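PDB 6F3H: exoribonuclease II, mitochondrial from Candida glabrata, which degrades RNA in the 3'-to-5' direction as the exoribonuclease component of the mitochondrial RNA degradosome, mtEXO, and binds magnesium. Local coordinates for residues A[262-265]-A[271-274]; A[277-282]-A[286-291]; A[319-322]-A[326-329]; A[294-299]-A[342-347]; A[300-305]-A[335-340]. The protein carries 1 engineered substitution. All blocks are in the same frame, centred on the assembly; numbering follows the deposited sequence.

Contact 1 (A[262-265]-A[271-274]); sequences ITRL and QEIK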
# COMPACT_ATOMS: atom_id res chain seq x y z
N ILE A 262 0.31 24.93 -22.61
CA ILE A 262 -0.82 25.84 -22.42
C ILE A 262 -0.68 27.02 -23.34
O ILE A 262 -1.63 27.43 -24.01
CB ILE A 262 -0.91 26.29 -20.95
CG1 ILE A 262 -1.55 25.18 -20.12
CG2 ILE A 262 -1.64 27.62 -20.84
CD1 ILE A 262 -1.13 25.18 -18.67
N THR A 263 0.52 27.58 -23.39
CA THR A 263 0.73 28.73 -24.25
C THR A 263 0.45 28.40 -25.70
O THR A 263 -0.31 29.10 -26.37
CB THR A 263 2.16 29.20 -24.09
OG1 THR A 263 2.45 29.37 -22.70
CG2 THR A 263 2.35 30.48 -24.82
N ARG A 264 0.99 27.28 -26.18
CA ARG A 264 0.84 27.04 -27.61
C ARG A 264 -0.61 26.74 -27.97
O ARG A 264 -1.04 26.97 -29.10
CB ARG A 264 1.81 25.95 -28.06
CG ARG A 264 1.62 25.55 -29.51
CD ARG A 264 2.89 25.04 -30.15
NE ARG A 264 2.83 25.30 -31.59
CZ ARG A 264 2.17 24.54 -32.47
NH1 ARG A 264 2.16 24.87 -33.77
NH2 ARG A 264 1.54 23.45 -32.06
N LEU A 265 -1.40 26.28 -27.01
CA LEU A 265 -2.77 25.90 -27.30
C LEU A 265 -3.78 27.04 -27.21
O LEU A 265 -4.85 26.93 -27.81
CB LEU A 265 -3.18 24.80 -26.35
CG LEU A 265 -2.62 23.43 -26.69
CD1 LEU A 265 -3.36 22.47 -25.85
CD2 LEU A 265 -2.82 23.10 -28.16
N GLN A 271 -6.31 28.48 -31.52
CA GLN A 271 -6.26 28.03 -32.91
C GLN A 271 -5.81 26.60 -33.01
O GLN A 271 -6.33 25.83 -33.82
CB GLN A 271 -5.34 28.92 -33.73
CG GLN A 271 -5.36 28.51 -35.20
CD GLN A 271 -4.34 29.27 -36.02
OE1 GLN A 271 -3.61 30.11 -35.51
NE2 GLN A 271 -4.31 28.99 -37.33
N GLU A 272 -4.82 26.22 -32.21
CA GLU A 272 -4.29 24.86 -32.31
C GLU A 272 -5.23 23.84 -31.72
O GLU A 272 -5.25 22.69 -32.15
CB GLU A 272 -2.91 24.80 -31.68
CG GLU A 272 -1.99 25.67 -32.47
CD GLU A 272 -1.58 24.99 -33.75
OE1 GLU A 272 -0.69 24.12 -33.70
OE2 GLU A 272 -2.19 25.28 -34.82
N ILE A 273 -5.99 24.22 -30.70
CA ILE A 273 -7.12 23.38 -30.30
C ILE A 273 -8.02 23.15 -31.49
O ILE A 273 -8.45 22.03 -31.77
CB ILE A 273 -7.89 24.07 -29.16
CG1 ILE A 273 -7.06 24.15 -27.89
CG2 ILE A 273 -9.23 23.37 -28.91
CD1 ILE A 273 -7.86 24.58 -26.68
N LYS A 274 -8.31 24.22 -32.23
CA LYS A 274 -9.26 24.15 -33.32
C LYS A 274 -8.71 23.30 -34.47
O LYS A 274 -9.43 22.48 -35.03
CB LYS A 274 -9.59 25.56 -33.81
CG LYS A 274 -10.45 26.36 -32.87
CD LYS A 274 -10.39 27.82 -33.24
CE LYS A 274 -11.06 28.69 -32.21
NZ LYS A 274 -10.63 30.10 -32.43
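A sharp kink in the long helix 251-281 brings Arg264 and Leu265 against Glu272 and Ile273. The evidence is in the backbone: the CA atoms of Leu265 and Glu272 lie 5.3 Å apart, far closer than seven residues of straight helix allow, and the N atoms of Glu272 and Ile273 lack the bond to the preceding turn. On the outer side a salt bridge spans the bend. Glu272 OE1 sits 2.8 Å from Arg264 NH2 and 2.9 Å from Arg264 NH1, so one carboxylate oxygen serves both terminal nitrogens. It does so from a position tilted out of the guanidinium plane, with Glu272 CG over one face and the two flat groups turned 78° against each other. Such an approach is better described as charge attraction than as a pair of directed N-H bonds. Arg264 reaches across with an extended chain, whereas Glu272 folds back at chi2 (-77°), which brings OE1 in above the plane, toward the rim between NH1 and NH2. Arg264 NH2 and Tyr294 OH share a weak hydrogen bond, as do Glu272 OE1 and Tyr292 OH, so each has a second, weak partner. The inner side is apolar. Leu265 CD2 lies 3.9 Å from Glu272 CB, crossing that side chain at about a right angle, and Leu265 CB is 4.2 Å from Ile273 CG1. That CG1 also meets Leu265 O at 3.6 Å. Leu265 and Ile273 then pack on Ile316 and Ile320 of helix 311-322. The whole is a kinked amphipathic helix, with ion pairing at its surface and aliphatic packing beneath.

Contact 2 (A[277-282]-A[286-291]); sequences AKLVND and HSIAKR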
# COMPACT_ATOMS: atom_id res chain seq x y z
N ALA A 277 -8.91 19.57 -33.29
CA ALA A 277 -10.24 18.99 -33.30
C ALA A 277 -10.73 18.75 -34.73
O ALA A 277 -11.47 17.80 -34.98
CB ALA A 277 -11.21 19.91 -32.57
N LYS A 278 -10.26 19.54 -35.68
CA LYS A 278 -10.70 19.30 -37.04
C LYS A 278 -10.16 17.97 -37.52
O LYS A 278 -10.91 17.12 -38.01
CB LYS A 278 -10.26 20.42 -37.96
CG LYS A 278 -11.19 20.52 -39.13
CD LYS A 278 -10.52 21.16 -40.32
CE LYS A 278 -11.55 21.93 -41.13
NZ LYS A 278 -12.02 23.19 -40.43
N LEU A 279 -8.85 17.76 -37.32
CA LEU A 279 -8.20 16.51 -37.71
C LEU A 279 -8.90 15.30 -37.12
O LEU A 279 -9.06 14.27 -37.78
CB LEU A 279 -6.75 16.53 -37.25
CG LEU A 279 -5.95 17.74 -37.72
CD1 LEU A 279 -4.59 17.76 -37.11
CD2 LEU A 279 -5.80 17.63 -39.19
N VAL A 280 -9.32 15.42 -35.87
CA VAL A 280 -10.03 14.33 -35.22
C VAL A 280 -11.37 14.09 -35.90
O VAL A 280 -11.76 12.94 -36.14
CB VAL A 280 -10.18 14.67 -33.73
CG1 VAL A 280 -11.05 13.68 -33.05
CG2 VAL A 280 -8.82 14.70 -33.12
N ASN A 281 -12.09 15.16 -36.25
CA ASN A 281 -13.40 14.99 -36.85
C ASN A 281 -13.29 14.48 -38.27
O ASN A 281 -14.15 13.72 -38.72
CB ASN A 281 -14.16 16.29 -36.82
CG ASN A 281 -14.27 16.85 -35.44
OD1 ASN A 281 -14.61 16.13 -34.50
ND2 ASN A 281 -13.97 18.13 -35.30
N ASP A 282 -12.24 14.89 -38.97
CA ASP A 282 -11.96 14.36 -40.29
C ASP A 282 -11.26 13.01 -40.21
O ASP A 282 -10.95 12.42 -41.25
CB ASP A 282 -11.11 15.37 -41.07
CG ASP A 282 -11.79 16.73 -41.16
OD1 ASP A 282 -13.02 16.79 -40.97
OD2 ASP A 282 -11.10 17.73 -41.43
N HIS A 286 -3.18 10.62 -38.91
CA HIS A 286 -1.78 10.66 -39.30
C HIS A 286 -1.11 11.98 -38.92
O HIS A 286 -0.03 12.00 -38.31
CB HIS A 286 -1.71 10.39 -40.80
CG HIS A 286 -0.37 10.64 -41.38
ND1 HIS A 286 -0.04 11.85 -41.95
CD2 HIS A 286 0.73 9.86 -41.46
CE1 HIS A 286 1.21 11.79 -42.37
NE2 HIS A 286 1.70 10.60 -42.08
N SER A 287 -1.73 13.11 -39.25
CA SER A 287 -1.09 14.39 -38.98
C SER A 287 -0.93 14.62 -37.49
O SER A 287 0.11 15.12 -37.03
CB SER A 287 -1.90 15.53 -39.58
OG SER A 287 -2.38 15.18 -40.87
N ILE A 288 -1.94 14.22 -36.73
CA ILE A 288 -1.90 14.32 -35.28
C ILE A 288 -0.57 13.81 -34.77
O ILE A 288 0.09 14.43 -33.93
CB ILE A 288 -3.07 13.52 -34.69
CG1 ILE A 288 -4.39 14.21 -35.08
CG2 ILE A 288 -2.86 13.28 -33.23
CD1 ILE A 288 -5.63 13.45 -34.72
N ALA A 289 -0.14 12.69 -35.32
CA ALA A 289 1.13 12.11 -34.91
C ALA A 289 2.25 13.10 -35.16
O ALA A 289 2.95 13.51 -34.23
CB ALA A 289 1.37 10.80 -35.65
N LYS A 290 2.45 13.48 -36.42
CA LYS A 290 3.60 14.30 -36.75
C LYS A 290 3.53 15.64 -36.04
O LYS A 290 4.54 16.14 -35.52
CB LYS A 290 3.67 14.49 -38.27
N ARG A 291 2.34 16.20 -35.94
CA ARG A 291 2.20 17.58 -35.51
C ARG A 291 1.88 17.70 -34.04
O ARG A 291 2.52 18.48 -33.33
CB ARG A 291 1.10 18.26 -36.32
CG ARG A 291 1.61 19.26 -37.32
CD ARG A 291 0.47 20.14 -37.85
NE ARG A 291 -0.32 19.47 -38.87
CZ ARG A 291 -1.44 19.96 -39.41
NH1 ARG A 291 -1.92 21.14 -39.03
NH2 ARG A 291 -2.07 19.25 -40.33
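The shortest sound polar bond here, Arg291 N to Ser287 O at 2.7 Å, is a backbone bond within 286-291, and it fixes Ser287 and Arg291 one turn apart on the flank that faces Leu279. Across the gap itself the contact is made by packing. The helix axes approach to 9.8 Å and their directions differ by 148°, a roughly antiparallel pair joined by a short turn. Leu279 carries most of the contact: its side chain points at the partner helix and slides past Ile288 in the opposite sense, CB lying 4.0 Å from Ile288 CG1 and CD1 4.1 Å from the same carbon. Ile288 extends along the interface, with CG1 anti to its carbonyl carbon (chi1 -67°) and chi2 fully staggered (173°), which carries CD1 past Leu279 to meet Val280 CG2 at 3.8 Å. Those two side chains cross at about a right angle. Toward solvent the contact thins. Leu279 CD1 touches Ser287 CB at 4.3 Å and also lies over one face of the Arg291 guanidinium, while Leu279 CD2 comes within 4.2 Å of Arg291 NH2, so the arginine lies as a loose lid on the leucine. The Ser287 hydroxyl looks elsewhere for its partner and bonds Asp284 OD2 in the connecting turn. Beyond the pair, Leu279 also packs on Tyr292 and Val280 on Ile324, placing this corner between the loop after helix 311-322 and the link between helices 285-291 and 293-303, while Ile288 continues inward to Ile344, just past helix 334-343.

Contact 3 (A[319-322]-A[326-329]); sequences KIFR and MYRD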
# COMPACT_ATOMS: atom_id res chain seq x y z
N LYS A 319 -12.19 22.23 -23.41
CA LYS A 319 -12.32 22.96 -24.67
C LYS A 319 -12.10 22.04 -25.85
O LYS A 319 -12.81 22.11 -26.86
CB LYS A 319 -11.31 24.11 -24.69
CG LYS A 319 -11.78 25.37 -23.96
CD LYS A 319 -10.65 26.33 -23.61
CE LYS A 319 -11.17 27.76 -23.53
NZ LYS A 319 -12.65 27.84 -23.43
N ILE A 320 -11.11 21.16 -25.75
CA ILE A 320 -10.84 20.22 -26.82
C ILE A 320 -12.00 19.27 -27.04
O ILE A 320 -12.44 19.05 -28.17
CB ILE A 320 -9.56 19.43 -26.50
CG1 ILE A 320 -8.38 20.38 -26.42
CG2 ILE A 320 -9.37 18.36 -27.52
CD1 ILE A 320 -7.11 19.68 -26.26
N PHE A 321 -12.51 18.66 -25.97
CA PHE A 321 -13.65 17.79 -26.15
C PHE A 321 -14.82 18.57 -26.70
O PHE A 321 -15.56 18.07 -27.55
CB PHE A 321 -14.05 17.16 -24.82
CG PHE A 321 -13.14 16.07 -24.37
CD1 PHE A 321 -12.45 15.31 -25.27
CD2 PHE A 321 -13.01 15.79 -23.03
CE1 PHE A 321 -11.64 14.30 -24.85
CE2 PHE A 321 -12.18 14.77 -22.61
CZ PHE A 321 -11.50 14.04 -23.53
N ARG A 322 -14.97 19.81 -26.26
CA ARG A 322 -16.08 20.63 -26.75
C ARG A 322 -15.97 20.83 -28.24
O ARG A 322 -16.98 21.00 -28.92
CB ARG A 322 -16.10 21.97 -26.00
CG ARG A 322 -17.41 22.70 -26.15
CD ARG A 322 -17.53 24.15 -25.63
NE ARG A 322 -16.32 24.91 -25.36
CZ ARG A 322 -15.68 25.63 -26.28
NH1 ARG A 322 -16.13 25.63 -27.53
NH2 ARG A 322 -14.60 26.34 -25.95
N MSE A 326 -17.99 13.68 -31.47
CA MSE A 326 -18.40 12.54 -30.68
C MSE A 326 -18.39 12.84 -29.20
O MSE A 326 -19.29 12.46 -28.47
CB MSE A 326 -17.47 11.40 -30.96
CG MSE A 326 -17.43 11.07 -32.41
SE MSE A 326 -16.16 9.65 -32.59
CE MSE A 326 -14.60 10.74 -33.01
N TYR A 327 -17.34 13.53 -28.78
CA TYR A 327 -17.05 13.71 -27.37
C TYR A 327 -17.61 15.00 -26.82
O TYR A 327 -17.30 15.36 -25.69
CB TYR A 327 -15.55 13.70 -27.14
CG TYR A 327 -14.89 12.42 -27.56
CD1 TYR A 327 -15.04 11.26 -26.81
CD2 TYR A 327 -14.14 12.35 -28.72
CE1 TYR A 327 -14.44 10.08 -27.19
CE2 TYR A 327 -13.53 11.16 -29.11
CZ TYR A 327 -13.68 10.03 -28.34
OH TYR A 327 -13.09 8.85 -28.71
N ARG A 328 -18.43 15.70 -27.59
CA ARG A 328 -18.61 17.12 -27.32
C ARG A 328 -19.39 17.37 -26.03
O ARG A 328 -19.03 18.27 -25.26
CB ARG A 328 -19.28 17.78 -28.52
CG ARG A 328 -19.57 19.24 -28.31
CD ARG A 328 -20.13 19.92 -29.57
NE ARG A 328 -19.22 19.92 -30.71
CZ ARG A 328 -19.43 19.22 -31.82
NH1 ARG A 328 -20.50 18.45 -31.92
NH2 ARG A 328 -18.56 19.29 -32.81
N ASP A 329 -20.44 16.59 -25.76
CA ASP A 329 -21.36 16.91 -24.68
C ASP A 329 -21.06 16.18 -23.37
O ASP A 329 -21.85 16.30 -22.43
CB ASP A 329 -22.79 16.63 -25.10
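The rings of Phe321 and Tyr327 meet obliquely, their planes 36° apart and their centroids 5.9 Å from each other, which fits neither a stack nor an edge-to-face pair. Touch is made instead by Phe321 CD1 against Tyr327 CB, 4.0 Å apart. One face of the Tyr327 ring has CB of Met326, a selenomethionine, 4.1 Å above it and displaced toward the rim. The ring ends in a hydroxyl that bonds Glu343 OE1, while Phe321 leans on Leu336 and Cys337, so both aromatics lie against helix 334-343, the tyrosine also bonded to it. The third flat group, the Arg328 guanidinium, meets Arg322 O at its edge, near its plane. Arg328 NE gives that carbonyl a weak hydrogen bond of 3.1 Å, bent to 132° at the hydrogen. The aliphatic stem passes beside the same oxygen before the chain bends at chi3 and presents NE. Asp325 OD1 draws Arg328 NH2 in a long, weak ion pair. The backbone joins in: Arg328 CA directs its hydrogen at Phe321 O, 3.2 Å away with an angle of 161° at the hydrogen, and the CA atoms of Arg322 and Arg328 are 4.4 Å apart. Phe321 O and Arg322 O belong to the last turn of helix 311-322, where the partial negative charge of the helix end would probably welcome an arginine. This is the pattern of a helix C-terminus where the following loop folds back against the last turn, its backbone CA-H and an arginine side chain meeting the terminal carbonyls, with the two aromatics buried beside helix 334-343.

Contact 4 (A[294-299]-A[342-347]); sequences YIRTLL and VEISPQ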
# COMPACT_ATOMS: atom_id res chain seq x y z
N TYR A 294 2.50 16.48 -28.68
CA TYR A 294 2.39 17.06 -27.36
C TYR A 294 0.98 16.97 -26.80
O TYR A 294 0.81 16.98 -25.58
CB TYR A 294 2.88 18.50 -27.38
CG TYR A 294 2.03 19.47 -28.17
CD1 TYR A 294 2.16 19.59 -29.54
CD2 TYR A 294 1.13 20.29 -27.52
CE1 TYR A 294 1.41 20.51 -30.25
CE2 TYR A 294 0.37 21.21 -28.22
CZ TYR A 294 0.50 21.32 -29.57
OH TYR A 294 -0.26 22.27 -30.24
N ILE A 295 -0.03 16.82 -27.64
CA ILE A 295 -1.37 16.65 -27.11
C ILE A 295 -1.63 15.22 -26.72
O ILE A 295 -2.33 14.94 -25.75
CB ILE A 295 -2.42 17.14 -28.11
CG1 ILE A 295 -2.20 18.62 -28.43
CG2 ILE A 295 -3.81 16.85 -27.60
CD1 ILE A 295 -3.34 19.25 -29.20
N ARG A 296 -1.09 14.27 -27.47
CA ARG A 296 -1.27 12.91 -27.02
C ARG A 296 -0.70 12.78 -25.63
O ARG A 296 -1.36 12.27 -24.72
CB ARG A 296 -0.61 11.94 -27.98
CG ARG A 296 -1.40 11.80 -29.23
CD ARG A 296 -1.03 10.54 -29.92
NE ARG A 296 0.30 10.50 -30.49
CZ ARG A 296 0.54 9.91 -31.66
NH1 ARG A 296 -0.46 9.37 -32.33
NH2 ARG A 296 1.76 9.87 -32.16
N THR A 297 0.50 13.33 -25.44
CA THR A 297 1.14 13.37 -24.13
C THR A 297 0.19 13.91 -23.08
O THR A 297 0.09 13.38 -21.97
CB THR A 297 2.37 14.25 -24.17
OG1 THR A 297 3.35 13.68 -25.04
CG2 THR A 297 2.94 14.37 -22.79
N LEU A 298 -0.48 14.99 -23.40
CA LEU A 298 -1.35 15.61 -22.42
C LEU A 298 -2.49 14.67 -22.05
O LEU A 298 -2.72 14.41 -20.87
CB LEU A 298 -1.87 16.93 -22.97
CG LEU A 298 -3.22 17.35 -22.42
CD1 LEU A 298 -3.08 17.81 -20.99
CD2 LEU A 298 -3.70 18.48 -23.25
N LEU A 299 -3.16 14.11 -23.05
CA LEU A 299 -4.24 13.16 -22.77
C LEU A 299 -3.73 12.00 -21.96
O LEU A 299 -4.38 11.52 -21.04
CB LEU A 299 -4.82 12.62 -24.06
CG LEU A 299 -5.40 13.69 -24.95
CD1 LEU A 299 -5.61 13.08 -26.34
CD2 LEU A 299 -6.67 14.21 -24.33
N VAL A 342 -6.69 6.48 -27.21
CA VAL A 342 -6.70 5.22 -27.94
C VAL A 342 -7.03 5.47 -29.39
O VAL A 342 -6.42 4.90 -30.30
CB VAL A 342 -7.72 4.25 -27.30
CG1 VAL A 342 -8.23 3.26 -28.33
CG2 VAL A 342 -7.13 3.54 -26.10
N GLU A 343 -7.96 6.36 -29.64
CA GLU A 343 -8.45 6.56 -30.98
C GLU A 343 -7.41 7.20 -31.88
O GLU A 343 -7.45 7.03 -33.10
CB GLU A 343 -9.71 7.40 -30.92
CG GLU A 343 -10.37 7.53 -32.21
CD GLU A 343 -11.69 8.23 -32.07
OE1 GLU A 343 -12.40 7.93 -31.08
OE2 GLU A 343 -12.02 9.08 -32.92
N ILE A 344 -6.48 7.94 -31.31
CA ILE A 344 -5.51 8.69 -32.09
C ILE A 344 -4.10 8.12 -31.95
O ILE A 344 -3.13 8.82 -32.24
CB ILE A 344 -5.53 10.16 -31.68
CG1 ILE A 344 -5.24 10.23 -30.19
CG2 ILE A 344 -6.88 10.75 -32.01
CD1 ILE A 344 -4.77 11.56 -29.73
N SER A 345 -3.97 6.86 -31.57
CA SER A 345 -2.70 6.17 -31.36
C SER A 345 -2.74 4.84 -32.09
O SER A 345 -3.82 4.30 -32.36
CB SER A 345 -2.41 5.95 -29.87
OG SER A 345 -2.51 7.15 -29.12
N PRO A 346 -1.58 4.28 -32.44
CA PRO A 346 -1.59 3.14 -33.37
C PRO A 346 -2.19 1.93 -32.68
O PRO A 346 -2.05 1.75 -31.47
CB PRO A 346 -0.11 2.92 -33.70
CG PRO A 346 0.60 4.12 -33.20
CD PRO A 346 -0.20 4.63 -32.05
N GLN A 347 -2.89 1.12 -33.48
CA GLN A 347 -3.68 -0.01 -33.01
C GLN A 347 -2.93 -0.86 -31.99
O GLN A 347 -1.92 -1.48 -32.30
CB GLN A 347 -4.13 -0.87 -34.19
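Ile344, the first residue to leave helical backbone angles after helix 334-343, is the one that turns into Arg296 and Leu299 of helix 293-303. Its CG1 stands between the backbone N and the carbonyl carbon (chi1 58°), the crowded position, and from there CD1 is sent between the two partners. It packs on Arg296 CG at 3.4 Å and Leu299 CD1 at 3.8 Å, running antiparallel to the arginine stem and at about a right angle to the leucine. The carbonyl of the same residue takes the polar end of that arginine. Arg296 NH1 bonds Ile344 O at 2.7 Å, with 143° at the hydrogen and a C=O...N angle of 153°; the donor lies in the carbonyl plane and the oxygen practically in the guanidinium plane. A helix-terminal carbonyl is thus satisfied by a side chain. Arg296 is steadied further by its salt bridge to Asp293 through NE, which fixes the rotation of the guanidinium. Next along the chain, Ser345 sets OG 3.8 Å from Arg296 CD, a van der Waals touch alone, since the hydroxyl bonds Leu341 O a turn back. In the wider fold, Ile344 also packs on Tyr285 and Ile288 and Arg296 on Ala289, all of helix 285-291, while Leu299 leans on Leu340 and Leu341, so the end of helix 334-343 packs against two successive helices, 285-291 and 293-303.

Contact 5 (A[300-305]-A[335-340]); sequences NDYAAG and SLCGKL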
# COMPACT_ATOMS: atom_id res chain seq x y z
N ASN A 300 -2.53 11.56 -22.29
CA ASN A 300 -1.93 10.46 -21.57
C ASN A 300 -1.73 10.82 -20.11
O ASN A 300 -2.18 10.10 -19.21
CB ASN A 300 -0.63 10.10 -22.26
CG ASN A 300 0.03 8.93 -21.63
OD1 ASN A 300 -0.55 7.86 -21.52
ND2 ASN A 300 1.27 9.12 -21.23
N ASP A 301 -1.07 11.95 -19.84
CA ASP A 301 -0.89 12.35 -18.46
C ASP A 301 -2.22 12.53 -17.73
O ASP A 301 -2.25 12.45 -16.50
CB ASP A 301 -0.05 13.64 -18.39
CG ASP A 301 1.44 13.37 -18.59
OD1 ASP A 301 1.85 12.23 -18.32
OD2 ASP A 301 2.22 14.28 -18.96
N TYR A 302 -3.32 12.73 -18.44
CA TYR A 302 -4.59 12.82 -17.73
C TYR A 302 -5.13 11.43 -17.39
O TYR A 302 -5.46 11.16 -16.23
CB TYR A 302 -5.60 13.62 -18.54
CG TYR A 302 -6.79 14.10 -17.74
CD1 TYR A 302 -6.77 15.31 -17.06
CD2 TYR A 302 -7.93 13.32 -17.65
CE1 TYR A 302 -7.87 15.73 -16.32
CE2 TYR A 302 -9.03 13.73 -16.91
CZ TYR A 302 -9.00 14.93 -16.24
OH TYR A 302 -10.10 15.30 -15.51
N ALA A 303 -5.21 10.53 -18.38
CA ALA A 303 -5.74 9.19 -18.15
C ALA A 303 -4.95 8.44 -17.09
O ALA A 303 -5.52 7.65 -16.31
CB ALA A 303 -5.74 8.39 -19.44
N ALA A 304 -3.63 8.62 -17.08
CA ALA A 304 -2.76 7.98 -16.11
C ALA A 304 -2.92 8.54 -14.71
O ALA A 304 -2.48 7.90 -13.76
CB ALA A 304 -1.33 8.15 -16.56
N GLY A 305 -3.57 9.69 -14.55
CA GLY A 305 -3.75 10.30 -13.24
C GLY A 305 -2.63 11.20 -12.79
O GLY A 305 -2.58 11.55 -11.60
N SER A 335 -11.40 8.10 -18.46
CA SER A 335 -11.89 7.16 -19.47
C SER A 335 -12.07 7.83 -20.79
O SER A 335 -11.81 7.25 -21.85
CB SER A 335 -13.21 6.55 -19.04
OG SER A 335 -12.99 5.70 -17.94
N LEU A 336 -12.53 9.07 -20.75
CA LEU A 336 -12.81 9.77 -21.98
C LEU A 336 -11.51 10.20 -22.64
O LEU A 336 -11.36 10.06 -23.85
CB LEU A 336 -13.72 10.95 -21.66
CG LEU A 336 -14.64 11.35 -22.78
CD1 LEU A 336 -15.74 10.34 -22.81
CD2 LEU A 336 -15.17 12.73 -22.49
N CYS A 337 -10.53 10.61 -21.85
CA CYS A 337 -9.21 10.86 -22.41
C CYS A 337 -8.60 9.58 -22.93
O CYS A 337 -7.88 9.59 -23.93
CB CYS A 337 -8.29 11.46 -21.36
SG CYS A 337 -8.75 13.10 -20.90
N GLY A 338 -8.87 8.46 -22.26
CA GLY A 338 -8.39 7.18 -22.73
C GLY A 338 -8.99 6.81 -24.07
O GLY A 338 -8.26 6.49 -25.01
N LYS A 339 -10.32 6.89 -24.18
CA LYS A 339 -10.98 6.59 -25.45
C LYS A 339 -10.39 7.40 -26.57
O LYS A 339 -10.05 6.87 -27.63
CB LYS A 339 -12.47 6.88 -25.36
CG LYS A 339 -13.23 6.08 -24.34
CD LYS A 339 -14.71 6.15 -24.62
CE LYS A 339 -14.97 6.06 -26.13
NZ LYS A 339 -16.36 5.66 -26.46
N LEU A 340 -10.20 8.69 -26.34
CA LEU A 340 -9.68 9.52 -27.40
C LEU A 340 -8.25 9.15 -27.71
O LEU A 340 -7.89 8.92 -28.86
CB LEU A 340 -9.75 10.97 -27.00
CG LEU A 340 -9.19 11.77 -28.15
CD1 LEU A 340 -10.08 11.59 -29.35
CD2 LEU A 340 -9.10 13.21 -27.80
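Backbones come close where Ala303, near the end of helix 293-303, faces Cys337 and Gly338 in helix 334-343: the CA atoms of Ala303 and Gly338 are 5.7 Å apart. Beyond Ala303 the first helix terminates in a Schellman motif. Gly305 adopts a positive phi (87°), and one of its bonds back into the last turn runs from Gly305 N to Tyr302 O at 2.9 Å. The residues at the closest point are small. Ala303 CB lies 4.4 Å from Cys337 CB and 4.2 Å from Gly338 N, so a methyl group rests almost directly on the neighbouring helix backbone at Gly338. The larger groups meet to one side. Tyr302 swings its ring out with CG anti to the backbone N (chi1 -164°), and Cys337 SG comes to it obliquely, 3.4 Å from CD2 and 3.9 Å from CG. The sulfur is 4.2 Å from the ring centroid and 48° off its normal, a Cys sulfur-aromatic contact displaced toward the CD2 side. Outside the pair, Phe321 of helix 311-322 also packs on Cys337, and Thr314 and Ile317 touch Tyr302. Every touching residue is buried, and what crosses the contact is methyl, sulfur and aromatic carbon. Its cohesion therefore probably comes mainly from dispersion, with a contribution from the polarisable sulfur beside the ring and close backbone packing at Gly338.

How the contacts relate
All five contacts lie in one helical bundle, away from the magnesium site. Contact 5 is the buried one; the other four are partly buried. Contacts 4 and 5 join the same two helices, 293-303 and 334-343, and contact 5 is nested inside the loop closed by contact 4. Contact 3 is nested within both. Contact 1 lies wholly within helix 251-281, and contact 2 joins the end of that helix to helix 285-291. Chemistry follows place: ionic at the outer kink of contact 1, apolar in contacts 2 and 5, and packing combined with an arginine-to-carbonyl bond at the helix ends in contacts 3 (weak) and 4. Tyr294 links contact 1 to contact 4, as Glu343 does contact 3.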